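Long-range contacts in putative cathepsin d (Ixodes ricinus, PDB 5N7Q), which probably cleaves proteins as a pepsin-family aspartic endopeptidase and is captured here with the inhibitor pepstatin A bound: residues Ser81-Asp91 with Gly102-Gly113; Leu125-Ala133 with Pro190-Gln198. All coordinates share one frame; numbering follows the deposited sequence. Where two conformers were deposited one is given.

Contact 1 of 2, residues Ser81-Asp91 with Gly102-Gly113; sequences SGNVEGFISKD and GQPLGEALVVGG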
loop_
_atom_site.group_PDB
_atom_site.type_symbol
_atom_site.label_atom_id
_atom_site.label_comp_id
_atom_site.label_asym_id
_atom_site.label_seq_id
_atom_site.Cartn_x
_atom_site.Cartn_y
_atom_site.Cartn_z
ATOM N N SER A 81 9.468 -4.600 -4.946
ATOM C CA SER A 81 9.267 -4.577 -6.411
ATOM C C SER A 81 10.112 -3.575 -7.175
ATOM O O SER A 81 9.872 -3.308 -8.359
ATOM C CB SER A 81 7.781 -4.309 -6.685
ATOM O OG SER A 81 7.068 -5.411 -6.218
ATOM N N GLY A 82 11.098 -2.983 -6.513
ATOM C CA GLY A 82 11.956 -2.055 -7.209
ATOM C C GLY A 82 12.941 -1.354 -6.296
ATOM O O GLY A 82 13.072 -1.677 -5.121
ATOM N N ASN A 83 13.647 -0.384 -6.858
ATOM C CA ASN A 83 14.527 0.436 -6.053
ATOM C C ASN A 83 14.739 1.785 -6.657
ATOM O O ASN A 83 14.480 2.014 -7.840
ATOM C CB ASN A 83 15.879 -0.198 -5.950
ATOM C CG ASN A 83 16.561 -0.199 -7.258
ATOM O OD1 ASN A 83 17.511 0.555 -7.504
ATOM N ND2 ASN A 83 16.046 -1.003 -8.142
ATOM N N VAL A 84 15.236 2.675 -5.807
ATOM C CA VAL A 84 15.406 4.082 -6.172
ATOM C C VAL A 84 16.641 4.651 -5.493
ATOM O O VAL A 84 16.982 4.284 -4.365
ATOM C CB VAL A 84 14.111 4.912 -5.880
ATOM C CG1 VAL A 84 13.763 4.898 -4.412
ATOM C CG2 VAL A 84 14.204 6.327 -6.438
ATOM N N GLU A 85 17.331 5.532 -6.204
ATOM C CA GLU A 85 18.423 6.285 -5.613
ATOM C C GLU A 85 18.489 7.671 -6.229
ATOM O O GLU A 85 18.087 7.898 -7.381
ATOM C CB GLU A 85 19.745 5.538 -5.750
ATOM C CG GLU A 85 20.236 5.371 -7.148
ATOM C CD GLU A 85 21.606 4.707 -7.219
ATOM O OE1 GLU A 85 22.454 5.199 -8.013
ATOM O OE2 GLU A 85 21.823 3.712 -6.478
ATOM N N GLY A 86 18.918 8.635 -5.428
ATOM C CA GLY A 86 19.094 9.997 -5.911
ATOM C C GLY A 86 19.578 10.868 -4.765
ATOM O O GLY A 86 20.313 10.378 -3.901
ATOM N N PHE A 87 19.091 12.101 -4.692
ATOM C CA PHE A 87 19.455 13.028 -3.616
ATOM C C PHE A 87 18.238 13.708 -3.041
ATOM O O PHE A 87 17.216 13.870 -3.726
ATOM C CB PHE A 87 20.472 14.074 -4.125
ATOM C CG PHE A 87 19.952 14.932 -5.242
ATOM C CD1 PHE A 87 20.045 14.513 -6.567
ATOM C CD2 PHE A 87 19.332 16.147 -4.975
ATOM C CE1 PHE A 87 19.544 15.308 -7.595
ATOM C CE2 PHE A 87 18.834 16.929 -6.000
ATOM C CZ PHE A 87 18.936 16.520 -7.307
ATOM N N ILE A 88 18.364 14.158 -1.790
ATOM C CA ILE A 88 17.265 14.794 -1.087
ATOM C C ILE A 88 17.163 16.290 -1.422
ATOM O O ILE A 88 18.199 16.984 -1.591
ATOM C CB ILE A 88 17.428 14.633 0.437
ATOM C CG1 ILE A 88 17.441 13.141 0.823
ATOM C CG2 ILE A 88 16.326 15.368 1.191
ATOM C CD1 ILE A 88 16.130 12.422 0.602
ATOM N N SER A 89 15.930 16.780 -1.540
ATOM C CA SER A 89 15.616 18.223 -1.606
ATOM C C SER A 89 14.436 18.479 -0.684
ATOM O O SER A 89 13.902 17.548 -0.083
ATOM C CB SER A 89 15.295 18.637 -3.050
ATOM O OG SER A 89 16.457 18.490 -3.869
ATOM N N LYS A 90 14.059 19.739 -0.526
ATOM C CA LYS A 90 12.928 20.103 0.331
ATOM C C LYS A 90 12.081 21.140 -0.361
ATOM O O LYS A 90 12.607 22.060 -1.001
ATOM C CB LYS A 90 13.497 20.640 1.654
ATOM C CG LYS A 90 12.527 21.003 2.773
ATOM C CD LYS A 90 13.223 21.005 4.158
ATOM C CE LYS A 90 14.421 21.954 4.228
ATOM N NZ LYS A 90 14.958 22.127 5.625
ATOM N N ASP A 91 10.760 21.020 -0.268
ATOM C CA ASP A 91 9.867 21.983 -0.912
ATOM C C ASP A 91 8.483 21.841 -0.289
ATOM O O ASP A 91 8.251 20.946 0.545
ATOM C CB ASP A 91 9.832 21.771 -2.445
ATOM C CG ASP A 91 9.619 23.056 -3.217
ATOM O OD1 ASP A 91 8.973 23.975 -2.656
ATOM O OD2 ASP A 91 10.046 23.145 -4.383
ATOM N N GLY A 102 8.047 22.795 3.839
ATOM C CA GLY A 102 9.334 22.224 4.224
ATOM C C GLY A 102 9.377 20.709 4.205
ATOM O O GLY A 102 9.883 20.086 5.143
ATOM N N GLN A 103 8.862 20.120 3.127
ATOM C CA GLN A 103 8.748 18.672 3.019
ATOM C C GLN A 103 9.954 18.064 2.281
ATOM O O GLN A 103 10.157 18.337 1.094
ATOM C CB GLN A 103 7.448 18.273 2.307
ATOM C CG GLN A 103 7.281 16.770 2.104
ATOM C CD GLN A 103 7.287 16.016 3.422
ATOM O OE1 GLN A 103 6.573 16.415 4.339
ATOM N NE2 GLN A 103 8.114 14.980 3.537
ATOM N N PRO A 104 10.750 17.242 2.980
ATOM C CA PRO A 104 11.812 16.583 2.261
ATOM C C PRO A 104 11.279 15.568 1.256
ATOM O O PRO A 104 10.314 14.879 1.533
ATOM C CB PRO A 104 12.617 15.859 3.348
ATOM C CG PRO A 104 12.262 16.516 4.593
ATOM C CD PRO A 104 10.834 16.980 4.418
ATOM N N LEU A 105 11.887 15.547 0.091
ATOM C CA LEU A 105 11.594 14.567 -0.946
ATOM C C LEU A 105 12.881 14.094 -1.582
ATOM O O LEU A 105 13.885 14.834 -1.670
ATOM C CB LEU A 105 10.667 15.131 -2.036
ATOM C CG LEU A 105 11.181 16.254 -2.962
ATOM C CD1 LEU A 105 10.592 16.219 -4.360
ATOM C CD2 LEU A 105 10.943 17.632 -2.366
ATOM N N GLY A 106 12.841 12.872 -2.088
ATOM C CA GLY A 106 13.934 12.349 -2.894
ATOM C C GLY A 106 13.769 12.735 -4.356
ATOM O O GLY A 106 12.688 12.570 -4.930
ATOM N N GLU A 107 14.838 13.267 -4.953
ATOM C CA GLU A 107 14.897 13.476 -6.393
ATOM C C GLU A 107 15.571 12.257 -6.969
ATOM O O GLU A 107 16.789 12.058 -6.825
ATOM C CB GLU A 107 15.700 14.725 -6.738
ATOM C CG GLU A 107 15.140 16.022 -6.197
ATOM C CD GLU A 107 15.561 17.230 -7.028
ATOM O OE1 GLU A 107 15.588 17.122 -8.270
ATOM O OE2 GLU A 107 15.806 18.303 -6.434
ATOM N N ALA A 108 14.793 11.429 -7.648
ATOM C CA ALA A 108 15.278 10.149 -8.169
ATOM C C ALA A 108 16.086 10.323 -9.451
ATOM O O ALA A 108 15.651 11.008 -10.373
ATOM C CB ALA A 108 14.093 9.236 -8.401
ATOM N N LEU A 109 17.277 9.731 -9.457
ATOM C CA LEU A 109 18.143 9.642 -10.637
ATOM C C LEU A 109 18.215 8.254 -11.238
ATOM O O LEU A 109 18.372 8.142 -12.460
ATOM C CB LEU A 109 19.560 10.125 -10.295
ATOM C CG LEU A 109 19.683 11.524 -9.712
ATOM C CD1 LEU A 109 21.141 11.824 -9.367
ATOM C CD2 LEU A 109 19.159 12.566 -10.681
ATOM N N VAL A 110 18.154 7.215 -10.401
ATOM C CA VAL A 110 18.245 5.837 -10.878
ATOM C C VAL A 110 17.097 5.050 -10.259
ATOM O O VAL A 110 16.924 5.038 -9.049
ATOM C CB VAL A 110 19.623 5.215 -10.553
ATOM C CG1 VAL A 110 19.708 3.759 -11.003
ATOM C CG2 VAL A 110 20.728 6.011 -11.245
ATOM N N VAL A 111 16.359 4.349 -11.121
ATOM C CA VAL A 111 15.200 3.577 -10.704
ATOM C C VAL A 111 15.361 2.203 -11.320
ATOM O O VAL A 111 15.777 2.067 -12.482
ATOM C CB VAL A 111 13.871 4.254 -11.123
ATOM C CG1 VAL A 111 12.665 3.368 -10.825
ATOM C CG2 VAL A 111 13.718 5.599 -10.408
ATOM N N GLY A 112 15.023 1.185 -10.535
ATOM C CA GLY A 112 14.971 -0.161 -11.049
ATOM C C GLY A 112 13.673 -0.861 -10.691
ATOM O O GLY A 112 12.986 -0.489 -9.740
ATOM N N GLY A 113 13.347 -1.881 -11.480
ATOM C CA GLY A 113 12.160 -2.692 -11.256
ATOM C C GLY A 113 11.069 -2.275 -12.233
ATOM O O GLY A 113 10.647 -1.127 -12.239
#

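Contact 2 of 2, residues Leu125-Ala133 with Pro190-Gln198; sequences LGLAYPSIA and PVTAKGYWQ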
loop_
_atom_site.group_PDB
_atom_site.type_symbol
_atom_site.label_atom_id
_atom_site.label_comp_id
_atom_site.label_asym_id
_atom_site.label_seq_id
_atom_site.Cartn_x
_atom_site.Cartn_y
_atom_site.Cartn_z
ATOM N N LEU A 125 4.707 7.968 -2.113
ATOM C CA LEU A 125 4.548 8.809 -0.929
ATOM C C LEU A 125 4.297 7.866 0.229
ATOM O O LEU A 125 3.183 7.283 0.389
ATOM C CB LEU A 125 3.408 9.824 -1.111
ATOM C CG LEU A 125 3.277 10.927 -0.039
ATOM C CD1 LEU A 125 2.541 12.148 -0.615
ATOM C CD2 LEU A 125 2.583 10.403 1.204
ATOM N N GLY A 126 5.333 7.672 1.034
ATOM C CA GLY A 126 5.237 6.736 2.150
ATOM C C GLY A 126 4.453 7.284 3.332
ATOM O O GLY A 126 4.569 8.448 3.685
ATOM N N LEU A 127 3.649 6.408 3.941
ATOM C CA LEU A 127 2.753 6.692 5.054
ATOM C C LEU A 127 3.026 5.812 6.278
ATOM O O LEU A 127 2.216 5.792 7.235
ATOM C CB LEU A 127 1.296 6.525 4.611
ATOM C CG LEU A 127 0.767 7.524 3.577
ATOM C CD1 LEU A 127 -0.588 7.060 3.083
ATOM C CD2 LEU A 127 0.672 8.927 4.190
ATOM N N ALA A 128 4.195 5.168 6.292
ATOM C CA ALA A 128 4.639 4.358 7.434
ATOM C C ALA A 128 5.223 5.257 8.512
ATOM O O ALA A 128 5.261 6.482 8.378
ATOM C CB ALA A 128 5.638 3.309 6.987
ATOM N N TYR A 129 5.630 4.655 9.615
ATOM C CA TYR A 129 6.206 5.403 10.726
ATOM C C TYR A 129 7.561 5.995 10.350
ATOM O O TYR A 129 8.298 5.430 9.551
ATOM C CB TYR A 129 6.375 4.502 11.939
ATOM C CG TYR A 129 5.074 4.249 12.707
ATOM C CD1 TYR A 129 4.689 5.107 13.750
ATOM C CD2 TYR A 129 4.268 3.157 12.415
ATOM C CE1 TYR A 129 3.496 4.873 14.465
ATOM C CE2 TYR A 129 3.098 2.915 13.115
ATOM C CZ TYR A 129 2.743 3.767 14.163
ATOM O OH TYR A 129 1.564 3.503 14.879
ATOM N N PRO A 130 7.932 7.102 10.991
ATOM C CA PRO A 130 9.184 7.753 10.606
ATOM C C PRO A 130 10.426 6.977 11.015
ATOM O O PRO A 130 11.511 7.259 10.490
ATOM C CB PRO A 130 9.127 9.089 11.362
ATOM C CG PRO A 130 8.172 8.824 12.530
ATOM C CD PRO A 130 7.154 7.919 11.939
ATOM N N SER A 131 10.295 6.044 11.958
ATOM C CA SER A 131 11.407 5.200 12.356
ATOM C C SER A 131 12.062 4.490 11.162
ATOM O O SER A 131 13.261 4.220 11.215
ATOM C CB SER A 131 10.932 4.175 13.365
ATOM O OG SER A 131 9.922 3.349 12.770
ATOM N N ILE A 132 11.318 4.206 10.094
ATOM C CA ILE A 132 11.894 3.496 8.930
ATOM C C ILE A 132 12.179 4.402 7.725
ATOM O O ILE A 132 12.542 3.904 6.677
ATOM C CB ILE A 132 11.050 2.265 8.511
ATOM C CG1 ILE A 132 9.677 2.677 8.003
ATOM C CG2 ILE A 132 10.915 1.317 9.694
ATOM C CD1 ILE A 132 8.926 1.573 7.290
ATOM N N ALA A 133 12.046 5.714 7.897
ATOM C CA ALA A 133 12.377 6.646 6.807
ATOM C C ALA A 133 13.879 6.621 6.509
ATOM O O ALA A 133 14.704 6.858 7.399
ATOM C CB ALA A 133 11.949 8.048 7.159
ATOM N N PRO A 190 -3.976 -3.026 18.292
ATOM C CA PRO A 190 -2.868 -2.115 18.593
ATOM C C PRO A 190 -1.652 -2.400 17.736
ATOM O O PRO A 190 -1.329 -3.568 17.468
ATOM C CB PRO A 190 -2.532 -2.411 20.058
ATOM C CG PRO A 190 -3.117 -3.736 20.341
ATOM C CD PRO A 190 -4.244 -3.979 19.388
ATOM N N VAL A 191 -0.947 -1.359 17.311
ATOM C CA VAL A 191 0.354 -1.578 16.649
ATOM C C VAL A 191 1.307 -2.226 17.664
ATOM O O VAL A 191 1.300 -1.895 18.839
ATOM C CB VAL A 191 0.914 -0.253 16.061
ATOM C CG1 VAL A 191 2.350 -0.376 15.588
ATOM C CG2 VAL A 191 0.003 0.266 14.957
ATOM N N THR A 192 2.127 -3.122 17.167
ATOM C CA THR A 192 3.200 -3.745 17.935
ATOM C C THR A 192 4.481 -2.944 17.666
ATOM O O THR A 192 4.693 -1.906 18.291
ATOM C CB THR A 192 3.325 -5.229 17.569
ATOM O OG1 THR A 192 3.430 -5.379 16.140
ATOM C CG2 THR A 192 2.109 -5.991 18.060
ATOM N N ALA A 193 5.310 -3.384 16.733
ATOM C CA ALA A 193 6.550 -2.699 16.380
ATOM C C ALA A 193 6.218 -1.524 15.461
ATOM O O ALA A 193 5.684 -1.711 14.365
ATOM C CB ALA A 193 7.490 -3.663 15.690
ATOM N N LYS A 194 6.554 -0.313 15.907
ATOM C CA LYS A 194 6.272 0.912 15.147
ATOM C C LYS A 194 7.310 1.135 14.042
ATOM O O LYS A 194 8.430 1.581 14.299
ATOM C CB LYS A 194 6.163 2.108 16.083
ATOM C CG LYS A 194 4.914 2.056 16.962
ATOM C CD LYS A 194 4.992 3.051 18.121
ATOM C CE LYS A 194 5.184 4.463 17.647
ATOM N NZ LYS A 194 4.923 5.488 18.722
ATOM N N GLY A 195 6.933 0.790 12.808
ATOM C CA GLY A 195 7.828 0.917 11.648
ATOM C C GLY A 195 6.931 0.814 10.441
ATOM O O GLY A 195 6.446 1.830 9.899
ATOM N N TYR A 196 6.637 -0.433 10.069
ATOM C CA TYR A 196 5.410 -0.699 9.349
ATOM C C TYR A 196 4.233 -0.475 10.298
ATOM O O TYR A 196 4.400 -0.329 11.524
ATOM C CB TYR A 196 5.363 -2.132 8.821
ATOM C CG TYR A 196 6.549 -2.573 7.972
ATOM C CD1 TYR A 196 6.865 -1.936 6.786
ATOM C CD2 TYR A 196 7.287 -3.706 8.318
ATOM C CE1 TYR A 196 7.937 -2.345 6.006
ATOM C CE2 TYR A 196 8.349 -4.150 7.534
ATOM C CZ TYR A 196 8.668 -3.458 6.374
ATOM O OH TYR A 196 9.738 -3.904 5.601
ATOM N N TRP A 197 3.047 -0.469 9.729
ATOM C CA TRP A 197 1.811 -0.530 10.495
ATOM C C TRP A 197 1.546 -1.988 10.856
ATOM O O TRP A 197 0.833 -2.698 10.152
ATOM C CB TRP A 197 0.669 0.086 9.700
ATOM C CG TRP A 197 0.755 1.582 9.657
ATOM C CD1 TRP A 197 1.354 2.364 8.691
ATOM C CD2 TRP A 197 0.195 2.490 10.617
ATOM N NE1 TRP A 197 1.193 3.693 9.014
ATOM C CE2 TRP A 197 0.469 3.788 10.171
ATOM C CE3 TRP A 197 -0.544 2.318 11.798
ATOM C CZ2 TRP A 197 0.046 4.915 10.868
ATOM C CZ3 TRP A 197 -0.950 3.406 12.489
ATOM C CH2 TRP A 197 -0.681 4.714 12.004
ATOM N N GLN A 198 2.243 -2.449 11.897
ATOM C CA GLN A 198 2.377 -3.865 12.237
ATOM C C GLN A 198 1.557 -4.218 13.474
ATOM O O GLN A 198 1.454 -3.404 14.405
ATOM C CB GLN A 198 3.849 -4.185 12.470
ATOM C CG GLN A 198 4.190 -5.666 12.610
ATOM C CD GLN A 198 5.676 -5.921 12.580
ATOM O OE1 GLN A 198 6.425 -5.274 11.827
ATOM N NE2 GLN A 198 6.123 -6.854 13.397
#

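Contact 1 of 2, residues Ser81-Asp91 with Gly102-Gly113
F87 lies against E107 across an antiparallel strand pair, and S89 grips the same glutamate. The CB of E107 sits over one face of the F87 ring, 3.9 Å from its centroid and offset toward the rim, a CH-pi contact. Ring and carboxylate planes are turned 44° apart. The F87 ring reaches this place because its CG stands between the backbone N and the carbonyl carbon (chi1 61°), which also brings F87 CD1 within 4.0 Å of L109 CD1, near the ring plane at its edge. S89 OG donates to E107 OE2 at 2.7 Å, meeting that oxygen on its anti side and only 15° out of the carboxylate plane. With S46 OG bonded to the other oxygen, OE1, the buried carboxylate is held at both oxygens, and its rotation is largely fixed.

On the same face E85 and V110 run side by side, E85 CG 3.5 Å from V110 CB. The opposite face carries V84, whose CG2 packs on A108 CB at 3.5 Å.

Backbone pairing sets these positions. N83 and G112, F87 and E107, S89 and L105, and D91 and Q103 form hydrogen-bonded pairs, but the register slips by one between E85 and G86. Here L109 and V110 both face E85, a classic beta bulge: E85 O accepts from L109 N at 2.9 Å and from V110 N at 3.1 Å.

Farther out, S81 OG bonds to the backbone of the bound peptide, for strand 82-95 starts at the hairpin it makes with strand 69-79, the flap of the pepsin fold. Strand 69-79 borders strand 82-95 along one edge and strand 103-112 along the other; W43 of strand 42-45 packs on V84 and A108, and helix 114-117 meets V111.

Contact 2 of 2, residues Leu125-Ala133 with Pro190-Gln198
Y129 is wedged between K194 and W197, in a contact that ties the two lobes of the pepsin fold together next to D36 and D227, the predicted catalytic aspartates. Y129 CG lies anti to its own carbonyl carbon (chi1 -78°), which sends the ring in between these two side chains. The lysine's aliphatic chain covers one face of the tyrosine ring, with K194 CB 4.0 Å from the Y129 centroid and almost exactly on the ring normal. The tyrosine in turn lays its CE2 over the face of the W197 indole. The two aromatic planes are inclined at 39°, so the pair is neither a stack nor edge-to-face. The V191 side chain comes head-on to that of Y129, with V191 CG2 3.6 Å from Y129 OH. D331 accepts a hydrogen bond from this hydroxyl and forms a salt bridge with K194 NZ, which gathers both polar ends at one carboxylate.

S131 OG donates to K194 O, and Y129 N to G195 O, which also lies at the edge of the Y129 ring, in its plane. W197 NE1 reaches L127 O at 2.9 Å, with the acceptor only 1° out of the indole plane.

How the contacts relate
The two contacts come in series along the chain: 81-91 with 102-113 closes before 125-133 begins. Their centres are about 19 Å apart and their nearest atoms about 7 Å, without touching. Strand 42-45 connects their surroundings, running parallel to strand 103-112 of contact 1 and antiparallel to strand 123-126, on which contact 2 starts. Contact 1 pairs one arm of the flap hairpin with strand 103-112, whereas contact 2 joins the loop and 3-10 turn after strand 123-126 to the loop 190-198. Each contact places one cleft-lining hydroxyl against the inhibitor, S81 from the flap and Y196 from the loop after strand 187-190.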